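Local coordinates for protein aminotransferase AspB (Helicobacter pylori 26695, PDB 3EZS) that probably works as a pyridoxal 5'-phosphate-dependent aminotransferase of the class I and II family, transferring amino groups between substrates, at residues E174-W179 against P206-A211. Sequence-based numbering, arbitrary orientation.
Sequences EELISW and PSLLEA
Leu176 presses its CB against the methyl of Ala211, CB to CB 3.5 Å, where helix 173-186 meets the first turn of helix 208-214. The same Ala211 CB lies 3.7 Å from Ile177 CG1, so the small methyl is shared by two neighbouring residues of the facing helix. Beyond CB, Leu176 reaches over the residues leading into the second helix: CD1 comes 4.0 Å from Pro206 CG and also touches the carbonyl oxygens of Pro206 and Ser207. Its other methyl, CD2, meets Leu208 CD1 at 3.9 Å. In Leu208 chi2 (57°) sets CD1, which also packs on Leu176 CB as the two leucines pass at a slant.

Behind this layer Ser207 and Glu210 form a capping box. Ser207 OG accepts from Leu209 N at 3.2 Å, while Ser207 N donates to Glu210 OE2 at 2.9 Å in a fairly straight bond (164°) from above the carboxylate plane. Glu194 OE1 bonds Ser207 OG and its OE2 bonds Leu208 N. Val180 extends the packing on Leu208 and Ala211. The contact joins consecutive β-α-β connections, between strands 157-160, 189-193 and 223-228 of the mixed sheet, consistent with the large domain of fold-type I aminotransferases. Nondirectional van der Waals packing of aliphatic groups on one another and on backbone atoms thus joins the segments, while directional bonds, Glu194 included, cap the N-terminus of helix 208-214.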
ATOM      1  N   GLU A 174     -26.508 -16.489  15.005  1.00 42.37           N
ATOM      2  CA  GLU A 174     -26.258 -17.571  15.953  1.00 43.26           C
ATOM      3  C   GLU A 174     -24.959 -18.313  15.651  1.00 42.52           C
ATOM      4  O   GLU A 174     -24.231 -18.698  16.560  1.00 43.95           O
ATOM      5  CB  GLU A 174     -27.439 -18.563  15.990  1.00 45.19           C
ATOM      6  CG  GLU A 174     -28.759 -18.011  16.553  1.00 47.85           C
ATOM      7  CD  GLU A 174     -29.554 -17.076  15.605  1.00 57.21           C
ATOM      8  OE1 GLU A 174     -29.228 -16.940  14.393  1.00 50.76           O
ATOM      9  OE2 GLU A 174     -30.534 -16.470  16.096  1.00 67.35           O
ATOM     10  N   GLU A 175     -24.683 -18.522  14.371  1.00 41.86           N
ATOM     11  CA  GLU A 175     -23.444 -19.168  13.934  1.00 41.44           C
ATOM     12  C   GLU A 175     -22.250 -18.308  14.299  1.00 41.07           C
ATOM     13  O   GLU A 175     -21.253 -18.822  14.797  1.00 43.02           O
ATOM     14  CB  GLU A 175     -23.471 -19.457  12.419  1.00 38.59           C
ATOM     15  CG  GLU A 175     -24.453 -20.550  12.089  1.00 42.23           C
ATOM     16  CD  GLU A 175     -24.580 -20.881  10.624  1.00 41.95           C
ATOM     17  OE1 GLU A 175     -24.908 -20.008   9.788  1.00 40.14           O
ATOM     18  OE2 GLU A 175     -24.434 -22.071  10.320  1.00 42.19           O
ATOM     19  N   LEU A 176     -22.356 -17.004  14.051  1.00 41.31           N
ATOM     20  CA  LEU A 176     -21.273 -16.059  14.367  1.00 40.84           C
ATOM     21  C   LEU A 176     -21.027 -16.000  15.871  1.00 39.39           C
ATOM     22  O   LEU A 176     -19.887 -15.882  16.310  1.00 40.60           O
ATOM     23  CB  LEU A 176     -21.564 -14.656  13.801  1.00 40.75           C
ATOM     24  CG  LEU A 176     -21.627 -14.476  12.254  1.00 41.71           C
ATOM     25  CD1 LEU A 176     -22.201 -13.126  11.868  1.00 39.91           C
ATOM     26  CD2 LEU A 176     -20.282 -14.663  11.590  1.00 38.77           C
ATOM     27  N   ILE A 177     -22.094 -16.096  16.652  1.00 39.30           N
ATOM     28  CA  ILE A 177     -22.001 -16.079  18.128  1.00 39.64           C
ATOM     29  C   ILE A 177     -21.166 -17.257  18.627  1.00 40.96           C
ATOM     30  O   ILE A 177     -20.300 -17.079  19.493  1.00 40.79           O
ATOM     31  CB  ILE A 177     -23.400 -16.058  18.791  1.00 37.13           C
ATOM     32  CG1 ILE A 177     -24.032 -14.669  18.624  1.00 39.60           C
ATOM     33  CG2 ILE A 177     -23.305 -16.382  20.292  1.00 38.61           C
ATOM     34  CD1 ILE A 177     -25.574 -14.609  18.967  1.00 36.96           C
ATOM     35  N   SER A 178     -21.401 -18.443  18.050  1.00 42.11           N
ATOM     36  CA  SER A 178     -20.628 -19.642  18.397  1.00 42.73           C
ATOM     37  C   SER A 178     -19.146 -19.442  18.137  1.00 40.82           C
ATOM     38  O   SER A 178     -18.322 -19.822  18.962  1.00 41.14           O
ATOM     39  CB  SER A 178     -21.100 -20.863  17.613  1.00 42.46           C
ATOM     40  OG  SER A 178     -22.431 -21.198  17.948  1.00 49.52           O
ATOM     41  N   TRP A 179     -18.820 -18.843  16.997  1.00 41.19           N
ATOM     42  CA  TRP A 179     -17.425 -18.569  16.657  1.00 39.82           C
ATOM     43  C   TRP A 179     -16.799 -17.585  17.633  1.00 39.74           C
ATOM     44  O   TRP A 179     -15.664 -17.780  18.040  1.00 40.50           O
ATOM     45  CB  TRP A 179     -17.278 -18.043  15.237  1.00 40.55           C
ATOM     46  CG  TRP A 179     -17.235 -19.098  14.183  1.00 39.97           C
ATOM     47  CD1 TRP A 179     -18.214 -19.401  13.293  1.00 37.97           C
ATOM     48  CD2 TRP A 179     -16.146 -19.997  13.910  1.00 36.04           C
ATOM     49  NE1 TRP A 179     -17.810 -20.420  12.482  1.00 39.91           N
ATOM     50  CE2 TRP A 179     -16.540 -20.805  12.829  1.00 40.46           C
ATOM     51  CE3 TRP A 179     -14.870 -20.172  14.453  1.00 36.49           C
ATOM     52  CZ2 TRP A 179     -15.710 -21.795  12.282  1.00 35.59           C
ATOM     53  CZ3 TRP A 179     -14.042 -21.168  13.913  1.00 38.00           C
ATOM     54  CH2 TRP A 179     -14.472 -21.961  12.840  1.00 38.37           C
ATOM     55  N   PRO A 206     -25.725 -10.368   8.802  1.00 42.77           N
ATOM     56  CA  PRO A 206     -25.203  -9.768  10.015  1.00 41.12           C
ATOM     57  C   PRO A 206     -23.680  -9.631  10.042  1.00 41.54           C
ATOM     58  O   PRO A 206     -22.959 -10.439   9.429  1.00 40.23           O
ATOM     59  CB  PRO A 206     -25.655 -10.738  11.089  1.00 43.39           C
ATOM     60  CG  PRO A 206     -25.750 -12.067  10.398  1.00 45.47           C
ATOM     61  CD  PRO A 206     -26.023 -11.801   8.957  1.00 42.74           C
ATOM     62  N   SER A 207     -23.193  -8.590  10.715  1.00 41.00           N
ATOM     63  CA  SER A 207     -21.749  -8.449  10.941  1.00 40.42           C
ATOM     64  C   SER A 207     -21.356  -9.306  12.137  1.00 40.37           C
ATOM     65  O   SER A 207     -22.143  -9.518  13.042  1.00 39.16           O
ATOM     66  CB  SER A 207     -21.363  -7.014  11.252  1.00 39.26           C
ATOM     67  OG  SER A 207     -19.997  -6.921  11.613  1.00 37.19           O
ATOM     68  N   LEU A 208     -20.125  -9.786  12.129  1.00 42.11           N
ATOM     69  CA  LEU A 208     -19.563 -10.536  13.249  1.00 41.56           C
ATOM     70  C   LEU A 208     -19.500  -9.670  14.532  1.00 41.35           C
ATOM     71  O   LEU A 208     -19.489 -10.205  15.653  1.00 42.58           O
ATOM     72  CB  LEU A 208     -18.160 -11.070  12.848  1.00 41.30           C
ATOM     73  CG  LEU A 208     -17.292 -11.845  13.843  1.00 43.96           C
ATOM     74  CD1 LEU A 208     -18.014 -13.097  14.403  1.00 36.60           C
ATOM     75  CD2 LEU A 208     -15.939 -12.232  13.205  1.00 37.60           C
ATOM     76  N   LEU A 209     -19.429  -8.341  14.388  1.00 41.52           N
ATOM     77  CA  LEU A 209     -19.427  -7.459  15.577  1.00 40.95           C
ATOM     78  C   LEU A 209     -20.807  -7.415  16.248  1.00 39.74           C
ATOM     79  O   LEU A 209     -20.914  -7.132  17.467  1.00 38.54           O
ATOM     80  CB  LEU A 209     -18.897  -6.047  15.276  1.00 40.28           C
ATOM     81  CG  LEU A 209     -17.466  -5.903  14.724  1.00 43.31           C
ATOM     82  CD1 LEU A 209     -16.977  -4.448  14.846  1.00 32.55           C
ATOM     83  CD2 LEU A 209     -16.485  -6.833  15.432  1.00 28.93           C
ATOM     84  N   GLU A 210     -21.860  -7.711  15.490  1.00 39.52           N
ATOM     85  CA  GLU A 210     -23.205  -7.818  16.092  1.00 40.83           C
ATOM     86  C   GLU A 210     -23.272  -9.055  17.006  1.00 41.03           C
ATOM     87  O   GLU A 210     -23.932  -9.044  18.044  1.00 40.97           O
ATOM     88  CB  GLU A 210     -24.289  -7.944  15.029  1.00 39.91           C
ATOM     89  CG  GLU A 210     -24.415  -6.771  14.083  1.00 44.43           C
ATOM     90  CD  GLU A 210     -25.569  -6.979  13.084  1.00 43.73           C
ATOM     91  OE1 GLU A 210     -26.703  -7.128  13.543  1.00 44.33           O
ATOM     92  OE2 GLU A 210     -25.350  -6.980  11.851  1.00 41.92           O
ATOM     93  N   ALA A 211     -22.602 -10.126  16.592  1.00 40.64           N
ATOM     94  CA  ALA A 211     -22.530 -11.349  17.384  1.00 41.31           C
ATOM     95  C   ALA A 211     -21.805 -11.063  18.697  1.00 40.64           C
ATOM     96  O   ALA A 211     -22.157 -11.585  19.758  1.00 40.74           O
ATOM     97  CB  ALA A 211     -21.811 -12.463  16.576  1.00 40.12           C
TER